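PDB 5BN3: V-type ATP synthase alpha chain from Nanoarchaeum equitans Kin4-M, which is the A subunit of an archaeal V-type (A-type) ATP synthase, a P-loop nucleotide-binding protein modelled here with ADP and magnesium. Local coordinates for residues N138-R143 and Q311-V316; I248-R253 and A292-S297; Y307-G312 and G361-L366; A319-R324 and A378-G383. All coordinates share one frame; numbering follows the deposited sequence.

Contact 1 (N138-R143 and Q311-V316); sequences NGFEHR and QGYSVV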
loop_
_atom_site.group_PDB
_atom_site.type_symbol
_atom_site.label_atom_id
_atom_site.label_comp_id
_atom_site.label_asym_id
_atom_site.label_seq_id
_atom_site.Cartn_x
_atom_site.Cartn_y
_atom_site.Cartn_z
ATOM N N ASN A 138 55.653 -1.872 6.231
ATOM C CA ASN A 138 55.800 -1.794 4.775
ATOM C C ASN A 138 55.649 -0.387 4.192
ATOM O O ASN A 138 54.941 -0.187 3.204
ATOM C CB ASN A 138 54.855 -2.780 4.074
ATOM C CG ASN A 138 55.216 -4.230 4.352
ATOM O OD1 ASN A 138 56.144 -4.776 3.753
ATOM N ND2 ASN A 138 54.478 -4.861 5.258
ATOM N N GLY A 139 56.324 0.580 4.805
ATOM C CA GLY A 139 56.299 1.946 4.316
ATOM C C GLY A 139 55.401 2.883 5.103
ATOM O O GLY A 139 55.480 4.101 4.940
ATOM N N PHE A 140 54.543 2.322 5.949
ATOM C CA PHE A 140 53.663 3.134 6.783
ATOM C C PHE A 140 54.208 3.255 8.202
ATOM O O PHE A 140 54.571 2.251 8.822
ATOM C CB PHE A 140 52.253 2.541 6.812
ATOM C CG PHE A 140 51.252 3.395 7.537
ATOM C CD1 PHE A 140 50.617 4.442 6.887
ATOM C CD2 PHE A 140 50.942 3.150 8.867
ATOM C CE1 PHE A 140 49.695 5.234 7.548
ATOM C CE2 PHE A 140 50.020 3.940 9.536
ATOM C CZ PHE A 140 49.397 4.982 8.875
ATOM N N GLU A 141 54.262 4.481 8.716
ATOM C CA GLU A 141 54.704 4.704 10.089
ATOM C C GLU A 141 53.580 4.395 11.080
ATOM O O GLU A 141 52.780 5.266 11.432
ATOM C CB GLU A 141 55.206 6.138 10.285
ATOM C CG GLU A 141 55.708 6.422 11.695
ATOM C CD GLU A 141 56.064 7.878 11.925
ATOM O OE1 GLU A 141 55.336 8.555 12.682
ATOM O OE2 GLU A 141 57.079 8.344 11.364
ATOM N N HIS A 142 53.522 3.147 11.529
ATOM C CA HIS A 142 52.522 2.746 12.508
ATOM C C HIS A 142 52.924 3.265 13.880
ATOM O O HIS A 142 53.993 2.928 14.396
ATOM C CB HIS A 142 52.382 1.225 12.534
ATOM C CG HIS A 142 51.142 0.742 13.221
ATOM N ND1 HIS A 142 50.332 -0.237 12.682
ATOM C CD2 HIS A 142 50.580 1.088 14.400
ATOM C CE1 HIS A 142 49.323 -0.466 13.499
ATOM N NE2 HIS A 142 49.447 0.321 14.552
ATOM N N ARG A 143 52.069 4.092 14.467
ATOM C CA ARG A 143 52.348 4.665 15.773
ATOM C C ARG A 143 51.765 3.807 16.887
ATOM O O ARG A 143 50.553 3.600 16.965
ATOM C CB ARG A 143 51.832 6.105 15.838
ATOM C CG ARG A 143 52.622 7.040 14.927
ATOM C CD ARG A 143 51.875 8.317 14.600
ATOM N NE ARG A 143 52.590 9.106 13.596
ATOM C CZ ARG A 143 52.083 10.160 12.964
ATOM N NH1 ARG A 143 50.848 10.565 13.222
ATOM N NH2 ARG A 143 52.811 10.807 12.067
ATOM N N GLN A 311 46.080 7.760 16.169
ATOM C CA GLN A 311 47.507 7.932 15.915
ATOM C C GLN A 311 47.779 9.280 15.259
ATOM O O GLN A 311 48.928 9.627 14.990
ATOM C CB GLN A 311 48.039 6.803 15.023
ATOM C CG GLN A 311 47.914 5.409 15.622
ATOM C CD GLN A 311 48.359 4.317 14.667
ATOM O OE1 GLN A 311 49.216 4.535 13.808
ATOM N NE2 GLN A 311 47.770 3.135 14.808
ATOM N N GLY A 312 46.718 10.037 14.997
ATOM C CA GLY A 312 46.859 11.338 14.366
ATOM C C GLY A 312 46.860 11.225 12.855
ATOM O O GLY A 312 47.492 12.022 12.159
ATOM N N TYR A 313 46.145 10.228 12.346
ATOM C CA TYR A 313 46.056 10.012 10.908
ATOM C C TYR A 313 44.650 10.298 10.385
ATOM O O TYR A 313 43.685 10.351 11.152
ATOM C CB TYR A 313 46.463 8.578 10.553
ATOM C CG TYR A 313 47.952 8.312 10.626
ATOM C CD1 TYR A 313 48.836 8.978 9.789
ATOM C CD2 TYR A 313 48.468 7.373 11.506
ATOM C CE1 TYR A 313 50.197 8.731 9.842
ATOM C CE2 TYR A 313 49.829 7.118 11.567
ATOM C CZ TYR A 313 50.686 7.801 10.731
ATOM O OH TYR A 313 52.039 7.555 10.779
ATOM N N SER A 314 44.543 10.488 9.073
ATOM C CA SER A 314 43.244 10.628 8.426
ATOM C C SER A 314 42.841 9.271 7.863
ATOM O O SER A 314 43.637 8.597 7.203
ATOM C CB SER A 314 43.294 11.677 7.316
ATOM O OG SER A 314 44.143 11.271 6.261
ATOM N N VAL A 315 41.607 8.865 8.150
ATOM C CA VAL A 315 41.118 7.543 7.784
ATOM C C VAL A 315 39.787 7.678 7.050
ATOM O O VAL A 315 38.990 8.571 7.353
ATOM C CB VAL A 315 40.902 6.673 9.045
ATOM C CG1 VAL A 315 40.530 5.244 8.666
ATOM C CG2 VAL A 315 42.143 6.672 9.911
ATOM N N VAL A 316 39.558 6.807 6.072
ATOM C CA VAL A 316 38.240 6.690 5.461
ATOM C C VAL A 316 37.725 5.259 5.579
ATOM O O VAL A 316 38.457 4.302 5.324
ATOM C CB VAL A 316 38.220 7.167 3.985
ATOM C CG1 VAL A 316 39.272 6.447 3.171
ATOM C CG2 VAL A 316 36.841 6.965 3.371
#

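Contact 2 (I248-R253 and A292-S297); sequences IGCGER and AAREAS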
loop_
_atom_site.group_PDB
_atom_site.type_symbol
_atom_site.label_atom_id
_atom_site.label_comp_id
_atom_site.label_asym_id
_atom_site.label_seq_id
_atom_site.Cartn_x
_atom_site.Cartn_y
_atom_site.Cartn_z
ATOM N N ILE A 248 34.876 -2.087 4.080
ATOM C CA ILE A 248 34.045 -3.113 4.694
ATOM C C ILE A 248 33.063 -3.694 3.684
ATOM O O ILE A 248 32.118 -3.022 3.261
ATOM C CB ILE A 248 33.252 -2.562 5.897
ATOM C CG1 ILE A 248 34.170 -1.760 6.824
ATOM C CG2 ILE A 248 32.587 -3.698 6.658
ATOM C CD1 ILE A 248 33.458 -1.181 8.035
ATOM N N GLY A 249 33.294 -4.943 3.296
ATOM C CA GLY A 249 32.340 -5.666 2.478
ATOM C C GLY A 249 31.300 -6.303 3.376
ATOM O O GLY A 249 31.490 -7.417 3.868
ATOM N N CYS A 250 30.202 -5.586 3.595
ATOM C CA CYS A 250 29.152 -6.042 4.495
ATOM C C CYS A 250 28.019 -6.704 3.717
ATOM O O CYS A 250 27.158 -6.021 3.165
ATOM C CB CYS A 250 28.622 -4.864 5.317
ATOM S SG CYS A 250 27.339 -5.280 6.522
ATOM N N GLY A 251 28.037 -8.034 3.669
ATOM C CA GLY A 251 26.970 -8.801 3.053
ATOM C C GLY A 251 26.878 -8.699 1.541
ATOM O O GLY A 251 25.792 -8.850 0.982
ATOM N N GLU A 252 28.008 -8.455 0.878
ATOM C CA GLU A 252 28.031 -8.360 -0.585
ATOM C C GLU A 252 28.778 -9.521 -1.244
ATOM O O GLU A 252 28.987 -10.560 -0.618
ATOM C CB GLU A 252 28.615 -7.017 -1.035
ATOM C CG GLU A 252 27.751 -5.819 -0.675
ATOM C CD GLU A 252 26.403 -5.836 -1.372
ATOM O OE1 GLU A 252 26.353 -6.178 -2.572
ATOM O OE2 GLU A 252 25.388 -5.507 -0.721
ATOM N N ARG A 253 29.173 -9.342 -2.504
ATOM C CA ARG A 253 29.751 -10.432 -3.298
ATOM C C ARG A 253 31.194 -10.770 -2.923
ATOM O O ARG A 253 32.011 -9.878 -2.684
ATOM C CB ARG A 253 29.672 -10.116 -4.798
ATOM C CG ARG A 253 28.249 -9.912 -5.315
ATOM C CD ARG A 253 28.219 -9.585 -6.805
ATOM N NE ARG A 253 26.866 -9.242 -7.247
ATOM C CZ ARG A 253 26.365 -8.011 -7.239
ATOM N NH1 ARG A 253 27.108 -6.995 -6.825
ATOM N NH2 ARG A 253 25.126 -7.792 -7.649
ATOM N N ALA A 292 24.817 -12.603 11.324
ATOM C CA ALA A 292 25.102 -11.795 12.508
ATOM C C ALA A 292 26.494 -11.169 12.463
ATOM O O ALA A 292 26.751 -10.154 13.114
ATOM C CB ALA A 292 24.933 -12.627 13.765
ATOM N N ALA A 293 27.391 -11.775 11.696
ATOM C CA ALA A 293 28.750 -11.265 11.572
ATOM C C ALA A 293 28.809 -9.985 10.735
ATOM O O ALA A 293 29.840 -9.313 10.697
ATOM C CB ALA A 293 29.658 -12.325 10.992
ATOM N N ARG A 294 27.709 -9.659 10.057
ATOM C CA ARG A 294 27.602 -8.388 9.340
ATOM C C ARG A 294 27.630 -7.227 10.317
ATOM O O ARG A 294 28.269 -6.206 10.063
ATOM C CB ARG A 294 26.303 -8.322 8.531
ATOM C CG ARG A 294 26.218 -9.296 7.377
ATOM C CD ARG A 294 24.920 -9.109 6.615
ATOM N NE ARG A 294 24.664 -10.221 5.704
ATOM C CZ ARG A 294 23.526 -10.399 5.046
ATOM N NH1 ARG A 294 22.532 -9.534 5.195
ATOM N NH2 ARG A 294 23.383 -11.441 4.243
ATOM N N GLU A 295 26.917 -7.375 11.429
ATOM C CA GLU A 295 26.923 -6.349 12.464
ATOM C C GLU A 295 28.324 -6.214 13.038
ATOM O O GLU A 295 28.818 -5.106 13.241
ATOM C CB GLU A 295 25.924 -6.676 13.578
ATOM C CG GLU A 295 26.018 -5.725 14.759
ATOM C CD GLU A 295 24.797 -5.759 15.651
ATOM O OE1 GLU A 295 24.625 -6.744 16.401
ATOM O OE2 GLU A 295 24.013 -4.788 15.614
ATOM N N ALA A 296 28.967 -7.350 13.279
ATOM C CA ALA A 296 30.321 -7.356 13.815
ATOM C C ALA A 296 31.290 -6.629 12.887
ATOM O O ALA A 296 32.124 -5.852 13.342
ATOM C CB ALA A 296 30.786 -8.777 14.055
ATOM N N SER A 297 31.163 -6.871 11.585
ATOM C CA SER A 297 32.060 -6.264 10.600
ATOM C C SER A 297 31.974 -4.735 10.587
ATOM O O SER A 297 32.973 -4.053 10.353
ATOM C CB SER A 297 31.766 -6.811 9.203
ATOM O OG SER A 297 30.529 -6.324 8.717
#

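Contact 3 (Y307-G312 and G361-L366); sequences YFRDQG and GRVRTL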
loop_
_atom_site.group_PDB
_atom_site.type_symbol
_atom_site.label_atom_id
_atom_site.label_comp_id
_atom_site.label_asym_id
_atom_site.label_seq_id
_atom_site.Cartn_x
_atom_site.Cartn_y
_atom_site.Cartn_z
ATOM N N TYR A 307 41.107 3.667 15.696
ATOM C CA TYR A 307 42.455 3.341 16.159
ATOM C C TYR A 307 43.525 4.099 15.383
ATOM O O TYR A 307 44.448 4.663 15.969
ATOM C CB TYR A 307 42.691 1.828 16.067
ATOM C CG TYR A 307 44.123 1.396 16.299
ATOM C CD1 TYR A 307 44.723 1.540 17.542
ATOM C CD2 TYR A 307 44.867 0.824 15.277
ATOM C CE1 TYR A 307 46.031 1.137 17.756
ATOM C CE2 TYR A 307 46.174 0.420 15.481
ATOM C CZ TYR A 307 46.747 0.579 16.722
ATOM O OH TYR A 307 48.046 0.177 16.928
ATOM N N PHE A 308 43.402 4.116 14.062
ATOM C CA PHE A 308 44.366 4.838 13.240
ATOM C C PHE A 308 44.143 6.345 13.329
ATOM O O PHE A 308 45.084 7.128 13.198
ATOM C CB PHE A 308 44.323 4.345 11.794
ATOM C CG PHE A 308 45.042 3.043 11.579
ATOM C CD1 PHE A 308 46.424 3.016 11.450
ATOM C CD2 PHE A 308 44.343 1.847 11.507
ATOM C CE1 PHE A 308 47.097 1.820 11.253
ATOM C CE2 PHE A 308 45.007 0.648 11.308
ATOM C CZ PHE A 308 46.387 0.634 11.182
ATOM N N ARG A 309 42.896 6.746 13.563
ATOM C CA ARG A 309 42.578 8.144 13.837
ATOM C C ARG A 309 43.306 8.616 15.094
ATOM O O ARG A 309 43.825 9.732 15.145
ATOM C CB ARG A 309 41.069 8.318 14.018
ATOM C CG ARG A 309 40.641 9.726 14.413
ATOM C CD ARG A 309 39.307 9.702 15.134
ATOM N NE ARG A 309 39.406 9.005 16.416
ATOM C CZ ARG A 309 38.369 8.712 17.194
ATOM N NH1 ARG A 309 37.140 9.050 16.824
ATOM N NH2 ARG A 309 38.560 8.073 18.339
ATOM N N ASP A 310 43.350 7.752 16.104
ATOM C CA ASP A 310 43.986 8.083 17.377
ATOM C C ASP A 310 45.502 8.261 17.257
ATOM O O ASP A 310 46.136 8.842 18.137
ATOM C CB ASP A 310 43.657 7.012 18.422
ATOM C CG ASP A 310 42.193 7.005 18.817
ATOM O OD1 ASP A 310 41.504 8.027 18.604
ATOM O OD2 ASP A 310 41.734 5.975 19.356
ATOM N N GLN A 311 46.080 7.760 16.169
ATOM C CA GLN A 311 47.507 7.932 15.915
ATOM C C GLN A 311 47.779 9.280 15.259
ATOM O O GLN A 311 48.928 9.627 14.990
ATOM C CB GLN A 311 48.039 6.803 15.023
ATOM C CG GLN A 311 47.914 5.409 15.622
ATOM C CD GLN A 311 48.359 4.317 14.667
ATOM O OE1 GLN A 311 49.216 4.535 13.808
ATOM N NE2 GLN A 311 47.770 3.135 14.808
ATOM N N GLY A 312 46.718 10.037 14.997
ATOM C CA GLY A 312 46.859 11.338 14.366
ATOM C C GLY A 312 46.860 11.225 12.855
ATOM O O GLY A 312 47.492 12.022 12.159
ATOM N N GLY A 361 34.182 11.814 12.283
ATOM C CA GLY A 361 34.506 13.129 12.800
ATOM C C GLY A 361 35.990 13.407 12.843
ATOM O O GLY A 361 36.808 12.485 12.853
ATOM N N ARG A 362 36.331 14.690 12.856
ATOM C CA ARG A 362 37.704 15.131 13.035
ATOM C C ARG A 362 37.888 15.489 14.507
ATOM O O ARG A 362 37.060 16.197 15.085
ATOM C CB ARG A 362 37.970 16.346 12.146
ATOM C CG ARG A 362 39.378 16.899 12.221
ATOM C CD ARG A 362 39.611 17.910 11.112
ATOM N NE ARG A 362 39.758 19.272 11.615
ATOM C CZ ARG A 362 40.916 19.808 11.982
ATOM N NH1 ARG A 362 42.031 19.093 11.914
ATOM N NH2 ARG A 362 40.959 21.056 12.424
ATOM N N VAL A 363 38.949 14.979 15.127
ATOM C CA VAL A 363 39.105 15.138 16.572
ATOM C C VAL A 363 40.509 15.548 16.998
ATOM O O VAL A 363 41.477 15.399 16.246
ATOM C CB VAL A 363 38.748 13.835 17.334
ATOM C CG1 VAL A 363 37.342 13.372 17.003
ATOM C CG2 VAL A 363 39.751 12.740 17.011
ATOM N N ARG A 364 40.601 16.076 18.213
ATOM C CA ARG A 364 41.870 16.184 18.909
ATOM C C ARG A 364 42.056 14.869 19.659
ATOM O O ARG A 364 41.247 14.522 20.523
ATOM C CB ARG A 364 41.838 17.347 19.901
ATOM C CG ARG A 364 43.176 17.646 20.552
ATOM C CD ARG A 364 44.155 18.229 19.547
ATOM N NE ARG A 364 43.683 19.503 19.008
ATOM C CZ ARG A 364 44.272 20.163 18.016
ATOM N NH1 ARG A 364 45.361 19.673 17.444
ATOM N NH2 ARG A 364 43.768 21.315 17.594
ATOM N N THR A 365 43.104 14.127 19.314
ATOM C CA THR A 365 43.350 12.817 19.914
ATOM C C THR A 365 43.802 12.928 21.367
ATOM O O THR A 365 44.107 14.019 21.844
ATOM C CB THR A 365 44.404 12.023 19.120
ATOM O OG1 THR A 365 45.673 12.680 19.214
ATOM C CG2 THR A 365 44.001 11.914 17.661
ATOM N N LEU A 366 43.846 11.794 22.062
ATOM C CA LEU A 366 44.300 11.760 23.450
ATOM C C LEU A 366 45.750 12.223 23.575
ATOM O O LEU A 366 46.153 12.740 24.617
ATOM C CB LEU A 366 44.134 10.356 24.045
ATOM C CG LEU A 366 42.703 9.881 24.313
ATOM C CD1 LEU A 366 42.681 8.531 25.019
ATOM C CD2 LEU A 366 41.963 10.915 25.134
HETATM O O HOH W 1 36.168 10.324 14.770
HETATM O O HOH W 2 41.818 9.739 20.530
#

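Contact 4 (A319-R324 and A378-G383); sequences ADSTSR and AVSPPG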
loop_
_atom_site.group_PDB
_atom_site.type_symbol
_atom_site.label_atom_id
_atom_site.label_comp_id
_atom_site.label_asym_id
_atom_site.label_seq_id
_atom_site.Cartn_x
_atom_site.Cartn_y
_atom_site.Cartn_z
ATOM N N ALA A 319 31.645 1.473 3.689
ATOM C CA ALA A 319 30.793 0.357 4.101
ATOM C C ALA A 319 29.791 -0.014 3.010
ATOM O O ALA A 319 28.890 0.764 2.697
ATOM C CB ALA A 319 30.073 0.687 5.397
ATOM N N ASP A 320 29.947 -1.214 2.456
ATOM C CA ASP A 320 29.153 -1.681 1.324
ATOM C C ASP A 320 28.661 -3.100 1.618
ATOM O O ASP A 320 29.430 -4.049 1.497
ATOM C CB ASP A 320 30.038 -1.675 0.067
ATOM C CG ASP A 320 29.309 -2.144 -1.181
ATOM O OD1 ASP A 320 28.063 -2.073 -1.225
ATOM O OD2 ASP A 320 29.992 -2.574 -2.139
ATOM N N SER A 321 27.397 -3.263 2.004
ATOM C CA SER A 321 26.418 -2.185 2.099
ATOM C C SER A 321 25.727 -2.194 3.465
ATOM O O SER A 321 25.532 -3.256 4.061
ATOM C CB SER A 321 25.375 -2.345 0.988
ATOM O OG SER A 321 24.134 -1.777 1.362
ATOM N N THR A 322 25.342 -1.015 3.951
ATOM C CA THR A 322 24.714 -0.896 5.270
ATOM C C THR A 322 23.325 -1.525 5.355
ATOM O O THR A 322 22.855 -1.861 6.440
ATOM C CB THR A 322 24.637 0.571 5.741
ATOM O OG1 THR A 322 23.830 1.329 4.830
ATOM C CG2 THR A 322 26.027 1.174 5.814
ATOM N N SER A 323 22.668 -1.680 4.213
ATOM C CA SER A 323 21.371 -2.345 4.166
ATOM C C SER A 323 21.443 -3.809 4.614
ATOM O O SER A 323 20.475 -4.348 5.148
ATOM C CB SER A 323 20.780 -2.259 2.758
ATOM O OG SER A 323 20.632 -0.910 2.360
ATOM N N ARG A 324 22.590 -4.447 4.396
ATOM C CA ARG A 324 22.765 -5.851 4.766
ATOM C C ARG A 324 22.875 -5.992 6.281
ATOM O O ARG A 324 22.435 -6.986 6.858
ATOM C CB ARG A 324 24.005 -6.438 4.085
ATOM C CG ARG A 324 24.059 -6.206 2.579
ATOM C CD ARG A 324 22.778 -6.646 1.899
ATOM N NE ARG A 324 22.767 -6.264 0.491
ATOM C CZ ARG A 324 21.671 -5.953 -0.193
ATOM N NH1 ARG A 324 20.486 -5.976 0.402
ATOM N NH2 ARG A 324 21.763 -5.615 -1.470
ATOM N N ALA A 378 27.253 2.914 1.775
ATOM C CA ALA A 378 26.386 2.557 0.657
ATOM C C ALA A 378 25.064 2.009 1.191
ATOM O O ALA A 378 25.030 1.343 2.228
ATOM C CB ALA A 378 27.062 1.537 -0.232
ATOM N N VAL A 379 23.972 2.306 0.493
ATOM C CA VAL A 379 22.654 1.816 0.884
ATOM C C VAL A 379 21.995 1.140 -0.311
ATOM O O VAL A 379 22.114 1.620 -1.438
ATOM C CB VAL A 379 21.747 2.960 1.391
ATOM C CG1 VAL A 379 20.481 2.394 2.021
ATOM C CG2 VAL A 379 22.479 3.819 2.396
ATOM N N SER A 380 21.308 0.029 -0.068
ATOM C CA SER A 380 20.695 -0.742 -1.144
ATOM C C SER A 380 19.177 -0.808 -1.006
ATOM O O SER A 380 18.634 -1.851 -0.644
ATOM C CB SER A 380 21.260 -2.161 -1.168
ATOM O OG SER A 380 22.674 -2.155 -1.163
ATOM N N PRO A 381 18.485 0.301 -1.312
ATOM C CA PRO A 381 17.027 0.364 -1.153
ATOM C C PRO A 381 16.300 -0.623 -2.060
ATOM O O PRO A 381 16.610 -0.711 -3.251
ATOM C CB PRO A 381 16.691 1.800 -1.568
ATOM C CG PRO A 381 17.799 2.197 -2.485
ATOM C CD PRO A 381 19.023 1.531 -1.921
ATOM N N PRO A 382 15.341 -1.367 -1.495
ATOM C CA PRO A 382 14.564 -2.333 -2.277
ATOM C C PRO A 382 13.835 -1.632 -3.418
ATOM O O PRO A 382 13.139 -0.644 -3.172
ATOM C CB PRO A 382 13.551 -2.869 -1.261
ATOM C CG PRO A 382 14.193 -2.652 0.071
ATOM C CD PRO A 382 14.969 -1.375 -0.068
ATOM N N GLY A 383 14.014 -2.117 -4.643
ATOM C CA GLY A 383 13.352 -1.540 -5.801
ATOM C C GLY A 383 13.801 -0.132 -6.152
ATOM O O GLY A 383 13.172 0.536 -6.974
HETATM O O HOH W 3 17.951 -0.453 2.442
HETATM O O HOH W 4 18.199 -4.582 -0.794
#

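Contact 1 (N138-R143 and Q311-V316)
Arg143 and Glu141, on the edge strand 140-145 of the barrel-sandwich domain, meet Gln311 and Tyr313 at the Schellman turn that leads from helix 293-309 into strand 314-320 of the nucleotide-binding domain. The contact is an interdomain seam built round the Tyr313 ring. The guanidinium of Arg143 lies flat on one face, with centres 4.2 Å apart and planes at 16°. Phe140 comes from the opposite face, tip to tip with the tyrosine. Phe140 CZ sits 3.5 Å from Tyr313 CE2, and the two rings are oblique at 44°. The hydroxyl Tyr313 OH gives a very short bond of 2.5 Å to Glu141 O. Glu141 also steadies the arginine: Arg143 NE bonds Glu141 OE1 at 2.9 Å, in the guanidinium plane. This salt bridge helps hold the stacked group flat. His142 turns to other partners, Glu137 and Tyr307. Gln311 binds through both its side chain and its backbone. Its extended chain carries CD out to the strand, and Gln311 OE1 accepts from Arg143 N at 3.0 Å, with the donor above the amide carbonyl plane. At the far end of the arginine, Arg143 NH1 donates in the guanidinium plane to Gln311 O, 2.8 Å away.

Contact 2 (I248-R253 and A292-S297)
Cys250 points its thiol at the first turns of helix 293-309, where it meets Arg294 and Ser297. SG is anti to the backbone N (chi1 -178°), which carries it out to the helix backbone. Cys250 SG lies 3.8 Å from both Arg294 O and Arg294 CB, and 4.0 Å from Ser297 OG. Ser297 turns its CB toward the strand, but its hydroxyl is already committed. Ser297 OG stands between the backbone N and the carbonyl carbon (chi1 71°) and donates to Arg294 O at 2.6 Å, one turn back. The serine therefore offers the strand mainly a packing surface. Ile248 packs against it with both branches. Ile248 CG2 lies 3.9 Å from Ser297 OG, and Ile248 CD1 lies 3.7 Å from Ser297 O.

Arg294 takes the other end of the contact. Its chain is extended from CG to NE and runs past Gly251, whose CA is 3.8 Å from Arg294 NE. Gly251 has positive phi, and its bare CA lies against the arginine chain. The guanidinium goes on to Glu327, with which it forms a salt bridge, and to the backbone oxygens of Ser287 and Arg324. Tyr256 of the neighbouring NEQ263 chain packs on Arg294 and bonds Gly251 O.

No hydrogen bond joins the two segments. Strand 248-250 and helix 293-297 run nearly antiparallel, at 159°, with their axes 8.5 Å apart. Helix 293-309 links strand 280-285 to strand 314-320 and runs back along strand 244-250 between them, the beta-alpha-beta crossover of a P-loop NTPase domain.

Contact 3 (Y307-G312 and G361-L366)
Thr365 and Val363 make the van der Waals contacts, packing against the end of helix 293-309. The methyl Thr365 CG2 lies 3.3 Å from the backbone oxygen Arg309 O, while Thr365 CB faces Asp310 O. Val363 CG2 touches the aliphatic part of Arg309 at CD, 3.6 Å away, and the two side chains cross at about a right angle. No direct hydrogen bond links the segments.

The charged groups Arg309 and Asp310 pair with each other. Arg309 bends at chi3 (65°) and grips Asp310 side-on, with NE and NH2 both on the single atom OD1. Arg309 NH2 meets Asp310 OD1 on its syn side at 3.0 Å; NE comes from above the carboxylate plane. The other oxygen, OD2, forms a salt bridge with Arg188.

Water completes the contact. One molecule accepts from Arg309 NH1 at 2.6 Å and donates to Gly361 O at 3.0 Å. A second donates to Asp310 OD1 at 2.6 Å and accepts from Leu366 N. Thr365 OG1 is held by Asn367, and Asn367 also bonds Asp310 O.

Gly312, with positive phi, closes the helix. The arrangement is a Schellman motif at the end of helix 293-309, packed against Thr365, with Arg309 reaching strand 361-364 in the sheet of the nucleotide-binding domain.

Contact 4 (A319-R324 and A378-G383)
Ala378 O is gripped by two donors of one residue, Thr322. Thr322 N and Thr322 OG1 each lie 2.9 Å from Ala378 O and reach it from opposite faces of the carbonyl plane. Thr322 OG1 stands between its own backbone N and carbonyl carbon (chi1 62°), a position from which it can bond back to the strand. The amide of the same residue, Ala378 N, donates to Ala319 O at 2.9 Å, joining parallel strands 314-320 and 370-379.

The serines continue the pairing past the strand ends. Ser323 OG accepts from Ser380 N in a short, nearly straight bond of 2.7 Å (165°). Ser321 OG and Ser380 OG share a bond of 2.9 Å. Ser321 is also the N-cap of helix 322-335, accepting from Ser323 N, and a cis peptide bond precedes it. Arg324 lays one guanidinium face over Ser380 CB, with Arg324 NH2 3.5 Å from Ser380 CB. A water joins its NH1 to Ser380 O, while its NE forms a salt bridge with Glu252. Tyr256 and Tyr297 of the NEQ263 chain make cation-pi contacts with Arg324.

Asp320 OD2 bonds Thr230 of the ADP pocket, and a magnesium ion is about 4 Å from the Asp320 side chain. Hydroxyls and backbone amides together take over from strand pairing here, which probably helps fix the helix start beside the nucleotide site.

In the fold
Contacts 2, 3 and 4 are buried within the nucleotide-binding domain, whereas contact 1 joins it to the barrel-sandwich domain and is only partly buried. Helix 293-309 serves contact 2 near its start and contact 3 at its end. Contacts 1 and 4 use opposite ends of strand 314-320, with centres 29 Å apart. Contacts 1 and 3 share Gln311 and Gly312, and they touch through His142 and Tyr307. Contacts 2 and 4 meet on neighbouring strands, near the NEQ263 chain. The chemistry follows place: stacking and charge at the domain seam, plain packing in contact 2, a salt bridge and waters in contact 3, and a dense hydroxyl network in contact 4 near ADP.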